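Local coordinates for AztD protein (Citrobacter koseri, PDB 6CMK) that acts as a periplasmic zinc chaperone, binding zinc ions and handing one directly to the solute-binding protein AztC of a zinc transport system, at residues B[48-53]-B[57-62]; B[181-186]-B[192-197]; B[340-345]-B[350-355]. All coordinates share one frame; numbering follows the deposited sequence.

Contact 1: B[48-53]-B[57-62]; sequences VNVIDA and DKLATF
N49 and T61 face each other as a non-hydrogen-bonded antiparallel pair, and the asparagine shows how one side chain can answer two neighbours at once. From its CB, 3.8 Å from K58 NZ, the chain leaves with CG anti to the carbonyl carbon (chi1 -74°), which carries the amide toward the opposite strand. CG then passes 3.6 Å from K58 NZ, a near approach rather than a bond. At the tip the two branches part: OD1 accepts the hydroxyl of T61, with OG1 2.8 Å away and nearly along the C=O axis, while ND2 stays 4.1 Å from K58 NZ. K58 reaches this place because its chain bends at both chi2 and chi3, folding CD and NZ across I51, whose CD1 is 3.7 Å from NZ. V388, from a loop, also touches N49, I51 and K58. The two strands form the hairpin 47-52/58-63 of a propeller blade, in which 58-63 is one outermost strand and the C-terminal strand 392-403 the other; the N-terminal strand 32-42 lies between 47-52 and 392-403, so both ends of the modelled chain share one blade. A classic beta bulge interrupts the pairing. L59 and A60 both stand against V50, whose O takes the L59 N-H at 2.9 Å and a weak bond from A60 N. A near-helical psi at L59 (-34°) in place of an extended one accommodates the extra residue. On the face bearing V48, V50, A60 and F62, V50 CG2 touches both A60 CB and the F62 ring, meeting CE2 at 3.6 Å; I92 touches V48 and F62 from the next sheet. Toward the turn, D52 N binds D57 O at 2.9 Å, whereas the D52 carboxylate turns to the backbone N of L54 through OD1.

Contact 2: B[181-186]-B[192-197]; sequences VSIPNP and RPVGAR
I183 and R197 meet at about a right angle, the arginine laying one face of its guanidinium group across the isoleucine. CG1 of I183 sits over the centre of that face, 3.6 Å from R197 CZ, and CG2 comes up beside NH2. A bend at chi3 (63°) swings the arginine head back over the aliphatic branch instead of letting the chain run straight on. NE is meanwhile paired with D209 in a salt bridge. V194 also crosses I183 roughly at a right angle: the two CG2 methyls touch at 3.8 Å. The other methyl of V194, CG1, lies against N185, 3.7 Å from its CA, so V194 touches both I183 and N185 with its two methyls. Backbone bonds bind the hairpin 178-183/195-200, two adjacent strands within one blade of the beta propeller; V181 and R197 exchange a pair, and V194 N reaches I183 O at 3.0 Å. Beside that carbonyl the P193 ring packs tightly, with CB 3.0 Å from I183 O. Where the strands separate, a water takes over the bridging, accepting from N185 ND2 and donating to R192 O at 2.6 Å, while N185 OD1 accepts from the backbone N of D187 and of D188 in the turn. The S182 hydroxyl leaves the pair altogether and bonds to H168 and to V171 N. P193 comes about 6 Å, side chain to side chain, from H169, a ligand of the first high-affinity zinc, which puts the end of the hairpin close to that site. Since the R197 guanidinium combines an apolar contact over its face with an acidic partner at NE, its position probably depends on hydrophobic cover and electrostatic pairing together.

Contact 3: B[340-345]-B[350-355]; sequences DPYSMD and DPRPRI
The backbones of Y342 and R352 pass with their CA atoms 6.6 Å apart and no hydrogen bond between the two segments, so the contact rests mainly on side chains, with a few backbone atoms against them. Both segments belong to the long connection between strand 331-337, which ends one blade of the beta propeller, and strand 355-358, which begins the next. At its centre a proline sits on an aromatic ring in a CH-pi contact. CD of P353 lies over the middle of the Y342 ring, 3.4 Å from the centroid and only 7° off the ring normal, the two side chains approaching from opposite directions. The tyrosine edge is used as well: P351 O lies near the ring plane, 3.4 Å from CE2. Further out, the Y342 hydroxyl is bonded to D366 and to L368 N, so the phenol is fixed at its far end while the ring carries the proline. F316, from strand 312-317, touches P353 and ties this pair to the preceding blade. R352 makes the other half of the contact. Its chain is extended from CG to NE (chi3 -175°), carrying the guanidinium past Y342 CB to the backbone at M344. There the flat group is sandwiched off-centre: M344 CB covers one face, 3.5 Å from NH2, and D350 O lies over the opposite one. NH1 donates to W348 O, in the turn joining the segments, and this bond would help hold the rotation of the group. M344 itself is placed partly through its backbone N, which bonds to E318. Bends at chi2 and chi3 then lay the methionine chain along that same face, bringing M344 CE to 4.0 Å from R352 NH1.

Overall arrangement
Contacts 1 and 2 each tie two neighbouring strands of one blade, whereas contact 3 folds the connection between two blades onto itself. They hold different elements: contacts 1 and 2 lie on opposite sides of the chain's centre, their own centres about 38 Å apart, and contact 3 touches neither. Both hairpins are partly buried and rely on backbone hydrogen bonds, with a bulge in contact 1 and a water bridging the mouth of the turn in contact 2. The buried contact 3 has no such bonds and depends on aliphatic groups laid over the faces of a ring and a guanidinium. Contact 2 alone comes near a zinc site; the others lie away from the zinc sites.

Contact 1: B[48-53]-B[57-62]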
loop_
_atom_site.group_PDB
_atom_site.type_symbol
_atom_site.label_atom_id
_atom_site.label_comp_id
_atom_site.label_asym_id
_atom_site.label_seq_id
_atom_site.Cartn_x
_atom_site.Cartn_y
_atom_site.Cartn_z
ATOM N N VAL B 48 28.923 -3.117 1.417
ATOM C CA VAL B 48 27.555 -3.130 1.934
ATOM C C VAL B 48 27.244 -4.562 2.343
ATOM O O VAL B 48 27.348 -5.485 1.525
ATOM C CB VAL B 48 26.531 -2.610 0.912
ATOM C CG1 VAL B 48 25.112 -2.731 1.460
ATOM C CG2 VAL B 48 26.822 -1.164 0.552
ATOM N N ASN B 49 26.914 -4.754 3.616
ATOM C CA ASN B 49 26.530 -6.057 4.139
ATOM C C ASN B 49 25.011 -6.188 4.178
ATOM O O ASN B 49 24.294 -5.224 4.440
ATOM C CB ASN B 49 27.106 -6.270 5.540
ATOM C CG ASN B 49 28.599 -6.544 5.525
ATOM O OD1 ASN B 49 29.049 -7.561 5.002
ATOM N ND2 ASN B 49 29.369 -5.644 6.111
ATOM N N VAL B 50 24.529 -7.399 3.910
ATOM C CA VAL B 50 23.105 -7.717 3.954
ATOM C C VAL B 50 22.922 -8.768 5.031
ATOM O O VAL B 50 23.619 -9.787 5.030
ATOM C CB VAL B 50 22.571 -8.231 2.604
ATOM C CG1 VAL B 50 21.029 -8.339 2.645
ATOM C CG2 VAL B 50 23.025 -7.330 1.465
ATOM N N ILE B 51 21.992 -8.517 5.940
ATOM C CA ILE B 51 21.789 -9.360 7.107
ATOM C C ILE B 51 20.306 -9.662 7.206
ATOM O O ILE B 51 19.470 -8.788 6.958
ATOM C CB ILE B 51 22.320 -8.664 8.375
ATOM C CG1 ILE B 51 23.854 -8.597 8.284
ATOM C CG2 ILE B 51 21.851 -9.366 9.658
ATOM C CD1 ILE B 51 24.553 -8.103 9.530
ATOM N N ASP B 52 19.984 -10.906 7.542
ATOM C CA ASP B 52 18.608 -11.266 7.859
ATOM C C ASP B 52 18.217 -10.590 9.167
ATOM O O ASP B 52 18.822 -10.847 10.209
ATOM C CB ASP B 52 18.478 -12.784 7.963
ATOM C CG ASP B 52 17.041 -13.248 8.150
ATOM O OD1 ASP B 52 16.200 -12.505 8.705
ATOM O OD2 ASP B 52 16.749 -14.384 7.733
ATOM N N ALA B 53 17.223 -9.705 9.108
ATOM C CA ALA B 53 16.883 -8.907 10.282
ATOM C C ALA B 53 16.307 -9.764 11.403
ATOM O O ALA B 53 16.396 -9.390 12.577
ATOM C CB ALA B 53 15.881 -7.815 9.912
ATOM N N ASP B 57 21.701 -13.466 10.598
ATOM C CA ASP B 57 22.751 -14.154 9.863
ATOM C C ASP B 57 23.060 -13.425 8.557
ATOM O O ASP B 57 22.239 -12.682 8.003
ATOM C CB ASP B 57 22.419 -15.633 9.613
ATOM C CG ASP B 57 21.170 -15.844 8.784
ATOM O OD1 ASP B 57 20.579 -14.857 8.306
ATOM O OD2 ASP B 57 20.784 -17.021 8.610
ATOM N N LYS B 58 24.291 -13.614 8.102
ATOM C CA LYS B 58 24.835 -12.859 6.985
ATOM C C LYS B 58 24.341 -13.468 5.680
ATOM O O LYS B 58 24.535 -14.661 5.430
ATOM C CB LYS B 58 26.364 -12.866 7.043
ATOM C CG LYS B 58 26.958 -12.568 8.421
ATOM C CD LYS B 58 26.921 -11.086 8.762
ATOM C CE LYS B 58 28.031 -10.320 8.052
ATOM N NZ LYS B 58 27.922 -8.850 8.272
ATOM N N LEU B 59 23.690 -12.655 4.856
ATOM C CA LEU B 59 23.204 -13.108 3.564
ATOM C C LEU B 59 24.150 -12.772 2.423
ATOM O O LEU B 59 24.251 -13.550 1.468
ATOM C CB LEU B 59 21.831 -12.488 3.277
ATOM C CG LEU B 59 20.573 -13.222 3.747
ATOM C CD1 LEU B 59 20.781 -13.999 5.040
ATOM C CD2 LEU B 59 19.436 -12.213 3.903
ATOM N N ALA B 60 24.842 -11.635 2.492
ATOM C CA ALA B 60 25.696 -11.224 1.387
ATOM C C ALA B 60 26.604 -10.092 1.831
ATOM O O ALA B 60 26.278 -9.333 2.749
ATOM C CB ALA B 60 24.872 -10.775 0.172
ATOM N N THR B 61 27.752 -10.008 1.172
ATOM C CA THR B 61 28.641 -8.860 1.249
ATOM C C THR B 61 28.877 -8.381 -0.174
ATOM O O THR B 61 29.256 -9.172 -1.042
ATOM C CB THR B 61 29.965 -9.220 1.925
ATOM O OG1 THR B 61 29.711 -9.702 3.246
ATOM C CG2 THR B 61 30.880 -8.012 2.007
ATOM N N PHE B 62 28.629 -7.103 -0.419
ATOM C CA PHE B 62 28.837 -6.509 -1.730
ATOM C C PHE B 62 29.987 -5.525 -1.653
ATOM O O PHE B 62 30.009 -4.647 -0.782
ATOM C CB PHE B 62 27.583 -5.796 -2.226
ATOM C CG PHE B 62 26.427 -6.707 -2.433
ATOM C CD1 PHE B 62 26.550 -7.826 -3.236
ATOM C CD2 PHE B 62 25.221 -6.458 -1.814
ATOM C CE1 PHE B 62 25.485 -8.679 -3.427
ATOM C CE2 PHE B 62 24.154 -7.302 -2.003
ATOM C CZ PHE B 62 24.285 -8.418 -2.807
#

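Contact 2: B[181-186]-B[192-197]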
loop_
_atom_site.group_PDB
_atom_site.type_symbol
_atom_site.label_atom_id
_atom_site.label_comp_id
_atom_site.label_asym_id
_atom_site.label_seq_id
_atom_site.Cartn_x
_atom_site.Cartn_y
_atom_site.Cartn_z
ATOM N N VAL B 181 13.090 20.747 -8.827
ATOM C CA VAL B 181 14.526 20.833 -8.610
ATOM C C VAL B 181 14.833 22.115 -7.860
ATOM O O VAL B 181 14.141 23.129 -7.995
ATOM C CB VAL B 181 15.339 20.790 -9.929
ATOM C CG1 VAL B 181 15.078 19.502 -10.676
ATOM C CG2 VAL B 181 15.019 21.987 -10.806
ATOM N N SER B 182 15.902 22.063 -7.083
ATOM C CA SER B 182 16.375 23.234 -6.376
ATOM C C SER B 182 17.040 24.198 -7.350
ATOM O O SER B 182 17.550 23.805 -8.402
ATOM C CB SER B 182 17.349 22.807 -5.290
ATOM O OG SER B 182 18.386 22.029 -5.847
ATOM N N ILE B 183 17.021 25.469 -6.981
ATOM C CA ILE B 183 17.516 26.568 -7.808
ATOM C C ILE B 183 18.871 26.986 -7.252
ATOM O O ILE B 183 18.956 27.320 -6.065
ATOM C CB ILE B 183 16.534 27.748 -7.793
ATOM C CG1 ILE B 183 15.171 27.322 -8.365
ATOM C CG2 ILE B 183 17.109 28.946 -8.541
ATOM C CD1 ILE B 183 14.059 28.287 -8.017
ATOM N N PRO B 184 19.946 26.991 -8.041
ATOM C CA PRO B 184 21.240 27.399 -7.484
ATOM C C PRO B 184 21.235 28.878 -7.140
ATOM O O PRO B 184 20.547 29.689 -7.768
ATOM C CB PRO B 184 22.232 27.099 -8.615
ATOM C CG PRO B 184 21.398 27.191 -9.870
ATOM C CD PRO B 184 20.038 26.664 -9.478
ATOM N N ASN B 185 22.023 29.226 -6.132
ATOM C CA ASN B 185 22.221 30.622 -5.787
ATOM C C ASN B 185 22.849 31.331 -6.978
ATOM O O ASN B 185 23.916 30.908 -7.444
ATOM C CB ASN B 185 23.111 30.737 -4.553
ATOM C CG ASN B 185 23.349 32.176 -4.136
ATOM O OD1 ASN B 185 23.747 33.015 -4.937
ATOM N ND2 ASN B 185 23.098 32.464 -2.863
ATOM N N PRO B 186 22.219 32.379 -7.519
ATOM C CA PRO B 186 22.688 32.941 -8.795
ATOM C C PRO B 186 23.983 33.721 -8.691
ATOM O O PRO B 186 24.570 34.037 -9.735
ATOM C CB PRO B 186 21.527 33.846 -9.224
ATOM C CG PRO B 186 20.819 34.186 -7.961
ATOM C CD PRO B 186 20.928 32.952 -7.101
ATOM N N ARG B 192 24.029 27.545 -0.441
ATOM C CA ARG B 192 22.825 26.737 -0.489
ATOM C C ARG B 192 21.902 27.263 -1.586
ATOM O O ARG B 192 21.959 28.439 -1.956
ATOM C CB ARG B 192 22.115 26.735 0.866
ATOM C CG ARG B 192 22.679 25.705 1.843
ATOM C CD ARG B 192 21.966 25.689 3.198
ATOM N NE ARG B 192 22.422 24.567 4.021
ATOM C CZ ARG B 192 21.955 24.266 5.230
ATOM N NH1 ARG B 192 21.007 25.001 5.788
ATOM N NH2 ARG B 192 22.442 23.222 5.885
ATOM N N PRO B 193 21.061 26.402 -2.147
ATOM C CA PRO B 193 20.100 26.864 -3.152
ATOM C C PRO B 193 19.084 27.817 -2.535
ATOM O O PRO B 193 18.924 27.907 -1.316
ATOM C CB PRO B 193 19.455 25.570 -3.663
ATOM C CG PRO B 193 19.775 24.526 -2.637
ATOM C CD PRO B 193 21.045 24.940 -1.976
ATOM N N VAL B 194 18.386 28.541 -3.410
ATOM C CA VAL B 194 17.559 29.675 -3.015
ATOM C C VAL B 194 16.078 29.393 -3.163
ATOM O O VAL B 194 15.257 30.270 -2.853
ATOM C CB VAL B 194 17.942 30.941 -3.805
ATOM C CG1 VAL B 194 19.396 31.291 -3.554
ATOM C CG2 VAL B 194 17.703 30.742 -5.291
ATOM N N GLY B 195 15.710 28.202 -3.616
ATOM C CA GLY B 195 14.314 27.856 -3.791
ATOM C C GLY B 195 14.211 26.604 -4.635
ATOM O O GLY B 195 15.196 25.883 -4.813
ATOM N N ALA B 196 13.013 26.366 -5.164
ATOM C CA ALA B 196 12.753 25.197 -5.989
ATOM C C ALA B 196 11.806 25.594 -7.107
ATOM O O ALA B 196 11.064 26.572 -6.997
ATOM C CB ALA B 196 12.145 24.046 -5.182
ATOM N N ARG B 197 11.822 24.810 -8.181
ATOM C CA ARG B 197 10.917 25.060 -9.289
ATOM C C ARG B 197 10.486 23.753 -9.931
ATOM O O ARG B 197 11.188 22.740 -9.871
ATOM C CB ARG B 197 11.554 25.961 -10.355
ATOM C CG ARG B 197 12.786 25.381 -11.038
ATOM C CD ARG B 197 13.173 26.221 -12.258
ATOM N NE ARG B 197 13.552 27.587 -11.910
ATOM C CZ ARG B 197 14.797 28.067 -11.914
ATOM N NH1 ARG B 197 15.827 27.304 -12.251
ATOM N NH2 ARG B 197 15.016 29.334 -11.583
HETATM O O HOH W 1 22.008 30.728 -0.662
#

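Contact 3: B[340-345]-B[350-355]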
loop_
_atom_site.group_PDB
_atom_site.type_symbol
_atom_site.label_atom_id
_atom_site.label_comp_id
_atom_site.label_asym_id
_atom_site.label_seq_id
_atom_site.Cartn_x
_atom_site.Cartn_y
_atom_site.Cartn_z
ATOM N N ASP B 340 27.580 3.607 24.427
ATOM C CA ASP B 340 28.300 4.670 25.109
ATOM C C ASP B 340 28.021 5.992 24.398
ATOM O O ASP B 340 27.630 6.004 23.231
ATOM C CB ASP B 340 29.802 4.406 25.120
ATOM C CG ASP B 340 30.207 3.348 26.130
ATOM O OD1 ASP B 340 29.604 3.292 27.224
ATOM O OD2 ASP B 340 31.141 2.577 25.828
ATOM N N PRO B 341 28.230 7.121 25.075
ATOM C CA PRO B 341 28.047 8.407 24.400
ATOM C C PRO B 341 28.907 8.515 23.150
ATOM O O PRO B 341 30.010 7.967 23.072
ATOM C CB PRO B 341 28.473 9.431 25.459
ATOM C CG PRO B 341 28.285 8.744 26.750
ATOM C CD PRO B 341 28.600 7.297 26.491
ATOM N N TYR B 342 28.372 9.218 22.163
ATOM C CA TYR B 342 29.113 9.672 20.993
ATOM C C TYR B 342 29.031 11.200 20.978
ATOM O O TYR B 342 28.360 11.779 20.120
ATOM C CB TYR B 342 28.532 9.076 19.696
ATOM C CG TYR B 342 28.888 7.638 19.331
ATOM C CD1 TYR B 342 28.285 6.550 19.965
ATOM C CD2 TYR B 342 29.761 7.374 18.281
ATOM C CE1 TYR B 342 28.585 5.238 19.583
ATOM C CE2 TYR B 342 30.068 6.075 17.902
ATOM C CZ TYR B 342 29.479 5.013 18.550
ATOM O OH TYR B 342 29.794 3.732 18.142
ATOM N N SER B 343 29.675 11.845 21.952
ATOM C CA SER B 343 29.640 13.302 22.053
ATOM C C SER B 343 30.145 13.926 20.756
ATOM O O SER B 343 31.283 13.685 20.352
ATOM C CB SER B 343 30.497 13.758 23.234
ATOM O OG SER B 343 30.531 15.169 23.336
ATOM N N MET B 344 29.312 14.729 20.095
ATOM C CA MET B 344 29.680 15.169 18.753
ATOM C C MET B 344 30.451 16.484 18.729
ATOM O O MET B 344 31.148 16.751 17.741
ATOM C CB MET B 344 28.445 15.267 17.833
ATOM C CG MET B 344 27.132 15.814 18.400
ATOM S SD MET B 344 25.682 14.891 17.802
ATOM C CE MET B 344 26.014 14.655 16.047
ATOM N N ASP B 345 30.384 17.292 19.788
ATOM C CA ASP B 345 31.139 18.540 19.834
ATOM C C ASP B 345 32.613 18.307 19.536
ATOM O O ASP B 345 33.326 17.738 20.367
ATOM C CB ASP B 345 31.003 19.214 21.201
ATOM N N ASP B 350 33.183 11.874 12.623
ATOM C CA ASP B 350 33.430 10.474 12.925
ATOM C C ASP B 350 32.142 9.652 12.826
ATOM O O ASP B 350 31.043 10.183 13.005
ATOM C CB ASP B 350 34.028 10.338 14.322
ATOM C CG ASP B 350 35.466 10.812 14.385
ATOM O OD1 ASP B 350 36.319 10.210 13.697
ATOM O OD2 ASP B 350 35.742 11.796 15.106
ATOM N N PRO B 351 32.255 8.354 12.534
ATOM C CA PRO B 351 31.069 7.485 12.528
ATOM C C PRO B 351 30.359 7.510 13.874
ATOM O O PRO B 351 30.992 7.551 14.928
ATOM C CB PRO B 351 31.655 6.097 12.241
ATOM C CG PRO B 351 33.078 6.189 12.693
ATOM C CD PRO B 351 33.494 7.581 12.337
ATOM N N ARG B 352 29.035 7.459 13.864
ATOM C CA ARG B 352 28.017 7.512 14.899
ATOM C C ARG B 352 26.866 6.577 14.585
ATOM O O ARG B 352 26.648 6.207 13.428
ATOM C CB ARG B 352 27.491 8.936 15.102
ATOM C CG ARG B 352 28.607 9.890 15.449
ATOM C CD ARG B 352 28.148 11.042 16.310
ATOM N NE ARG B 352 29.248 11.981 16.490
ATOM C CZ ARG B 352 29.699 12.779 15.529
ATOM N NH1 ARG B 352 29.136 12.762 14.323
ATOM N NH2 ARG B 352 30.711 13.596 15.771
ATOM N N PRO B 353 26.105 6.189 15.605
ATOM C CA PRO B 353 24.969 5.282 15.403
ATOM C C PRO B 353 23.936 5.780 14.398
ATOM O O PRO B 353 23.708 6.980 14.237
ATOM C CB PRO B 353 24.372 5.184 16.807
ATOM C CG PRO B 353 25.574 5.310 17.690
ATOM C CD PRO B 353 26.393 6.384 17.037
ATOM N N ARG B 354 23.294 4.812 13.737
ATOM C CA ARG B 354 22.157 5.031 12.852
ATOM C C ARG B 354 21.078 4.016 13.211
ATOM O O ARG B 354 21.385 2.892 13.625
ATOM C CB ARG B 354 22.562 4.892 11.368
ATOM C CG ARG B 354 23.620 5.920 10.906
ATOM C CD ARG B 354 22.978 7.294 10.900
ATOM N NE ARG B 354 23.823 8.364 10.373
ATOM C CZ ARG B 354 24.536 9.209 11.104
ATOM N NH1 ARG B 354 24.554 9.118 12.426
ATOM N NH2 ARG B 354 25.242 10.158 10.499
ATOM N N ILE B 355 19.810 4.434 13.066
ATOM C CA ILE B 355 18.634 3.645 13.436
ATOM C C ILE B 355 17.971 3.080 12.183
ATOM O O ILE B 355 17.821 3.783 11.177
ATOM C CB ILE B 355 17.594 4.492 14.202
ATOM C CG1 ILE B 355 18.204 5.428 15.252
ATOM C CG2 ILE B 355 16.559 3.584 14.837
ATOM C CD1 ILE B 355 17.223 6.548 15.653
#